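Local coordinates for protein EscN (Escherichia coli O127:H6, PDB 2OBL) that belongs to the P-loop NTPase family related to the ATP synthase alpha and beta subunits and is probably a component of a type III secretion system, at residues C92-G106 with L118-T132. The protein carries 1 engineered substitution. Sequence-based numbering, arbitrary orientation.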
loop_
_atom_site.group_PDB
_atom_site.type_symbol
_atom_site.label_atom_id
_atom_site.label_comp_id
_atom_site.label_asym_id
_atom_site.label_seq_id
_atom_site.Cartn_x
_atom_site.Cartn_y
_atom_site.Cartn_z
ATOM N N CYS A 92 4.313 0.356 7.675
ATOM C CA CYS A 92 5.673 -0.153 7.821
ATOM C C CYS A 92 5.961 -0.540 9.268
ATOM O O CYS A 92 6.607 -1.552 9.531
ATOM C CB CYS A 92 6.711 0.869 7.341
ATOM S SG CYS A 92 6.763 1.130 5.553
ATOM N N ASN A 93 5.454 0.252 10.209
ATOM C CA ASN A 93 5.745 0.019 11.622
ATOM C C ASN A 93 4.865 -1.059 12.242
ATOM O O ASN A 93 5.236 -1.674 13.244
ATOM C CB ASN A 93 5.604 1.321 12.397
ATOM C CG ASN A 93 6.659 2.339 12.016
ATOM O OD1 ASN A 93 7.767 1.978 11.632
ATOM N ND2 ASN A 93 6.324 3.617 12.131
ATOM N N GLY A 94 3.696 -1.281 11.645
ATOM C CA GLY A 94 2.716 -2.194 12.195
ATOM C C GLY A 94 2.603 -3.525 11.484
ATOM O O GLY A 94 2.093 -4.484 12.059
ATOM N N ALA A 95 3.079 -3.601 10.243
ATOM C CA ALA A 95 2.827 -4.785 9.410
ATOM C C ALA A 95 3.559 -6.037 9.882
ATOM O O ALA A 95 4.680 -5.968 10.413
ATOM C CB ALA A 95 3.145 -4.507 7.940
ATOM N N SER A 96 2.923 -7.188 9.680
ATOM C CA SER A 96 3.558 -8.467 10.004
ATOM C C SER A 96 4.457 -8.940 8.866
ATOM O O SER A 96 4.171 -9.930 8.196
ATOM C CB SER A 96 2.511 -9.524 10.345
ATOM O OG SER A 96 1.943 -9.261 11.617
ATOM N N ALA A 97 5.550 -8.218 8.650
ATOM C CA ALA A 97 6.494 -8.544 7.597
ATOM C C ALA A 97 7.866 -8.738 8.219
ATOM O O ALA A 97 8.227 -8.030 9.155
ATOM C CB ALA A 97 6.547 -7.423 6.568
ATOM N N ASP A 98 8.612 -9.708 7.703
ATOM C CA ASP A 98 9.969 -9.993 8.179
ATOM C C ASP A 98 10.929 -8.940 7.635
ATOM O O ASP A 98 11.892 -8.541 8.294
ATOM C CB ASP A 98 10.419 -11.363 7.668
ATOM C CG ASP A 98 9.598 -12.504 8.231
ATOM O OD1 ASP A 98 9.092 -12.381 9.366
ATOM O OD2 ASP A 98 9.466 -13.532 7.535
ATOM N N ILE A 99 10.652 -8.517 6.408
ATOM C CA ILE A 99 11.502 -7.592 5.664
ATOM C C ILE A 99 10.618 -6.642 4.874
ATOM O O ILE A 99 9.647 -7.070 4.260
ATOM C CB ILE A 99 12.351 -8.361 4.634
ATOM C CG1 ILE A 99 13.218 -9.428 5.319
ATOM C CG2 ILE A 99 13.201 -7.400 3.802
ATOM C CD1 ILE A 99 14.437 -8.868 5.996
ATOM N N ILE A 100 10.962 -5.362 4.883
ATOM C CA ILE A 100 10.251 -4.374 4.081
ATOM C C ILE A 100 11.199 -3.820 3.032
ATOM O O ILE A 100 12.307 -3.381 3.346
ATOM C CB ILE A 100 9.708 -3.199 4.939
ATOM C CG1 ILE A 100 8.798 -3.718 6.054
ATOM C CG2 ILE A 100 8.939 -2.219 4.060
ATOM C CD1 ILE A 100 8.534 -2.676 7.126
ATOM N N VAL A 101 10.769 -3.867 1.774
ATOM C CA VAL A 101 11.515 -3.231 0.719
ATOM C C VAL A 101 10.686 -2.059 0.229
ATOM O O VAL A 101 9.586 -2.244 -0.287
ATOM C CB VAL A 101 11.820 -4.204 -0.434
ATOM C CG1 VAL A 101 12.565 -3.502 -1.551
ATOM C CG2 VAL A 101 12.606 -5.408 0.089
ATOM N N LEU A 102 11.232 -0.862 0.409
ATOM C CA LEU A 102 10.565 0.377 0.041
ATOM C C LEU A 102 11.177 0.935 -1.229
ATOM O O LEU A 102 12.404 0.921 -1.401
ATOM C CB LEU A 102 10.713 1.399 1.167
ATOM C CG LEU A 102 9.672 1.365 2.281
ATOM C CD1 LEU A 102 10.199 2.005 3.542
ATOM C CD2 LEU A 102 8.416 2.100 1.819
ATOM N N ALA A 103 10.318 1.384 -2.136
ATOM C CA ALA A 103 10.759 2.116 -3.293
ATOM C C ALA A 103 10.120 3.481 -3.187
ATOM O O ALA A 103 8.882 3.616 -3.275
ATOM C CB ALA A 103 10.352 1.424 -4.576
ATOM N N LEU A 104 10.955 4.487 -2.941
ATOM C CA LEU A 104 10.491 5.867 -2.842
ATOM C C LEU A 104 10.933 6.618 -4.090
ATOM O O LEU A 104 12.109 6.988 -4.236
ATOM C CB LEU A 104 11.054 6.528 -1.585
ATOM C CG LEU A 104 10.798 5.793 -0.265
ATOM C CD1 LEU A 104 11.411 6.560 0.894
ATOM C CD2 LEU A 104 9.311 5.609 -0.059
ATOM N N ILE A 105 9.983 6.824 -4.992
ATOM C CA ILE A 105 10.281 7.277 -6.341
ATOM C C ILE A 105 9.680 8.644 -6.675
ATOM O O ILE A 105 8.469 8.867 -6.560
ATOM C CB ILE A 105 9.763 6.239 -7.391
ATOM C CG1 ILE A 105 10.332 4.828 -7.099
ATOM C CG2 ILE A 105 10.036 6.739 -8.827
ATOM C CD1 ILE A 105 9.817 3.734 -8.045
ATOM N N GLY A 106 10.536 9.562 -7.100
ATOM C CA GLY A 106 10.090 10.770 -7.795
ATOM C C GLY A 106 9.720 11.982 -6.959
ATOM O O GLY A 106 9.276 12.998 -7.502
ATOM N N LEU A 118 9.398 8.867 10.045
ATOM C CA LEU A 118 8.313 8.088 10.665
ATOM C C LEU A 118 8.764 6.691 11.099
ATOM O O LEU A 118 8.038 5.983 11.802
ATOM C CB LEU A 118 7.128 7.943 9.691
ATOM C CG LEU A 118 6.583 9.241 9.097
ATOM C CD1 LEU A 118 5.519 8.959 8.060
ATOM C CD2 LEU A 118 5.999 10.134 10.199
ATOM N N LEU A 119 9.944 6.273 10.651
ATOM C CA LEU A 119 10.365 4.895 10.886
ATOM C C LEU A 119 11.427 4.824 11.968
ATOM O O LEU A 119 12.527 5.348 11.785
ATOM C CB LEU A 119 10.915 4.282 9.598
ATOM C CG LEU A 119 10.091 4.463 8.320
ATOM C CD1 LEU A 119 10.808 3.792 7.127
ATOM C CD2 LEU A 119 8.659 3.946 8.471
ATOM N N PRO A 120 11.115 4.149 13.086
ATOM C CA PRO A 120 12.112 3.992 14.138
ATOM C C PRO A 120 13.223 3.016 13.752
ATOM O O PRO A 120 13.124 2.291 12.746
ATOM C CB PRO A 120 11.301 3.439 15.312
ATOM C CG PRO A 120 10.166 2.733 14.689
ATOM C CD PRO A 120 9.838 3.511 13.438
ATOM N N GLN A 121 14.279 3.010 14.556
ATOM C CA GLN A 121 15.426 2.168 14.290
ATOM C C GLN A 121 15.026 0.704 14.124
ATOM O O GLN A 121 15.549 0.024 13.259
ATOM C CB GLN A 121 16.487 2.353 15.391
ATOM C CG GLN A 121 17.107 3.749 15.384
ATOM C CD GLN A 121 17.994 3.973 14.173
ATOM O OE1 GLN A 121 18.996 3.281 13.999
ATOM N NE2 GLN A 121 17.608 4.915 13.307
ATOM N N SER A 122 14.073 0.229 14.923
ATOM C CA SER A 122 13.656 -1.176 14.842
ATOM C C SER A 122 12.994 -1.511 13.501
ATOM O O SER A 122 13.103 -2.630 12.995
ATOM C CB SER A 122 12.725 -1.539 16.002
ATOM O OG SER A 122 11.542 -0.766 15.972
ATOM N N THR A 123 12.318 -0.535 12.919
ATOM C CA THR A 123 11.730 -0.728 11.601
ATOM C C THR A 123 12.798 -0.632 10.515
ATOM O O THR A 123 12.903 -1.515 9.661
ATOM C CB THR A 123 10.593 0.272 11.332
ATOM O OG1 THR A 123 9.567 0.097 12.316
ATOM C CG2 THR A 123 9.995 0.071 9.916
ATOM N N LEU A 124 13.600 0.429 10.555
ATOM C CA LEU A 124 14.660 0.612 9.561
ATOM C C LEU A 124 15.606 -0.583 9.454
ATOM O O LEU A 124 16.127 -0.875 8.381
ATOM C CB LEU A 124 15.444 1.897 9.838
ATOM C CG LEU A 124 14.659 3.204 9.697
ATOM C CD1 LEU A 124 15.411 4.326 10.379
ATOM C CD2 LEU A 124 14.393 3.527 8.200
ATOM N N SER A 125 15.810 -1.282 10.569
ATOM C CA SER A 125 16.695 -2.434 10.612
ATOM C C SER A 125 16.227 -3.607 9.773
ATOM O O SER A 125 17.026 -4.483 9.441
ATOM C CB SER A 125 16.904 -2.889 12.053
ATOM O OG SER A 125 17.846 -2.039 12.682
ATOM N N LYS A 126 14.934 -3.643 9.451
ATOM C CA LYS A 126 14.418 -4.679 8.545
ATOM C C LYS A 126 13.992 -4.134 7.184
ATOM O O LYS A 126 13.330 -4.837 6.411
ATOM C CB LYS A 126 13.266 -5.449 9.184
ATOM C CG LYS A 126 12.023 -4.638 9.443
ATOM C CD LYS A 126 10.943 -5.541 10.021
ATOM C CE LYS A 126 9.641 -4.795 10.252
ATOM N NZ LYS A 126 8.655 -5.729 10.867
ATOM N N CYS A 127 14.396 -2.900 6.896
ATOM C CA CYS A 127 14.059 -2.234 5.639
ATOM C C CYS A 127 15.224 -2.172 4.663
ATOM O O CYS A 127 16.380 -1.978 5.051
ATOM C CB CYS A 127 13.604 -0.789 5.902
ATOM S SG CYS A 127 11.976 -0.581 6.655
ATOM N N VAL A 128 14.907 -2.323 3.387
ATOM C CA VAL A 128 15.798 -1.869 2.327
ATOM C C VAL A 128 15.134 -0.660 1.678
ATOM O O VAL A 128 13.970 -0.721 1.271
ATOM C CB VAL A 128 16.051 -2.964 1.267
ATOM C CG1 VAL A 128 17.082 -2.471 0.255
ATOM C CG2 VAL A 128 16.537 -4.246 1.929
ATOM N N LEU A 129 15.857 0.452 1.612
ATOM C CA LEU A 129 15.275 1.717 1.175
ATOM C C LEU A 129 15.806 2.097 -0.200
ATOM O O LEU A 129 16.915 2.623 -0.312
ATOM C CB LEU A 129 15.625 2.813 2.185
ATOM C CG LEU A 129 15.253 2.496 3.636
ATOM C CD1 LEU A 129 15.910 3.488 4.591
ATOM C CD2 LEU A 129 13.755 2.528 3.799
ATOM N N VAL A 130 15.032 1.799 -1.247
ATOM C CA VAL A 130 15.403 2.178 -2.600
ATOM C C VAL A 130 14.850 3.579 -2.854
ATOM O O VAL A 130 13.638 3.790 -2.892
ATOM C CB VAL A 130 14.849 1.196 -3.644
ATOM C CG1 VAL A 130 15.245 1.657 -5.062
ATOM C CG2 VAL A 130 15.340 -0.227 -3.354
ATOM N N VAL A 131 15.746 4.550 -2.977
ATOM C CA VAL A 131 15.310 5.938 -3.076
ATOM C C VAL A 131 15.837 6.595 -4.332
ATOM O O VAL A 131 17.052 6.609 -4.584
ATOM C CB VAL A 131 15.783 6.750 -1.853
ATOM C CG1 VAL A 131 15.393 8.233 -2.000
ATOM C CG2 VAL A 131 15.250 6.131 -0.564
ATOM N N THR A 132 14.921 7.147 -5.130
ATOM C CA THR A 132 15.300 7.920 -6.310
ATOM C C THR A 132 14.458 9.179 -6.387
ATOM O O THR A 132 13.275 9.122 -6.749
ATOM C CB THR A 132 15.152 7.109 -7.622
ATOM O OG1 THR A 132 13.817 6.590 -7.735
ATOM C CG2 THR A 132 16.139 5.958 -7.637
HETATM O O HOH W 1 6.472 -3.997 10.703
#
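Two neighbouring parallel strands of the nucleotide-binding domain, 99-105 and 127-132, pair from Ile100 with Cys127 through to Ile105 with Thr132. Their axes approach to 4.7 Å. They diverge by only 10°, and seven backbone hydrogen bonds join them, running from Ile100 N with Lys126 O at one end to Gly106 N with Thr132 O at the other. On the sheet face carrying Ile100, Leu102 and Leu104, Leu102 lies alongside Leu129, pointing the same way, with Leu102 CD1 3.6 Å from Leu129 CD2. Leu102 CD1 also meets Leu119 CD1 tip to tip at 4.1 Å. The strands are parallel and adjacent, and helix 109-116 in their connection packs on this face through Phe115, against Leu102 and Leu104, which identifies a beta-alpha-beta crossover. On the other face, helix 138-156 covers Ala103, Val128, Val130 and Thr132.

Beyond the strands, the Asn93 amide ties the end of helix 84-94 to the segment around helix 121-124. Asn93 ND2 donates to Leu118 O at 2.9 Å. That bond is nearly straight (165°), and Leu118 O lies in the plane of the Asn93 amide. Asn93 OD1 accepts from Thr123 OG1 at 2.7 Å. Two bonds at opposite ends of the amide thus fix its flip.

Of the residues in this contact, Lys126 has the most surface covered by the opposite segment. Its chi1 of 66°, together with the extended chain beyond CG, carries it along Asp98 O to the Ala97 carbonyl. On the way Lys126 CE comes within 3.9 Å of Ile100 CD1. Lys126 NZ donates to Ala97 O at 2.9 Å and to a water that donates in turn to Cys92 O, in the last turn of helix 84-94, and to Ala95 O just after it.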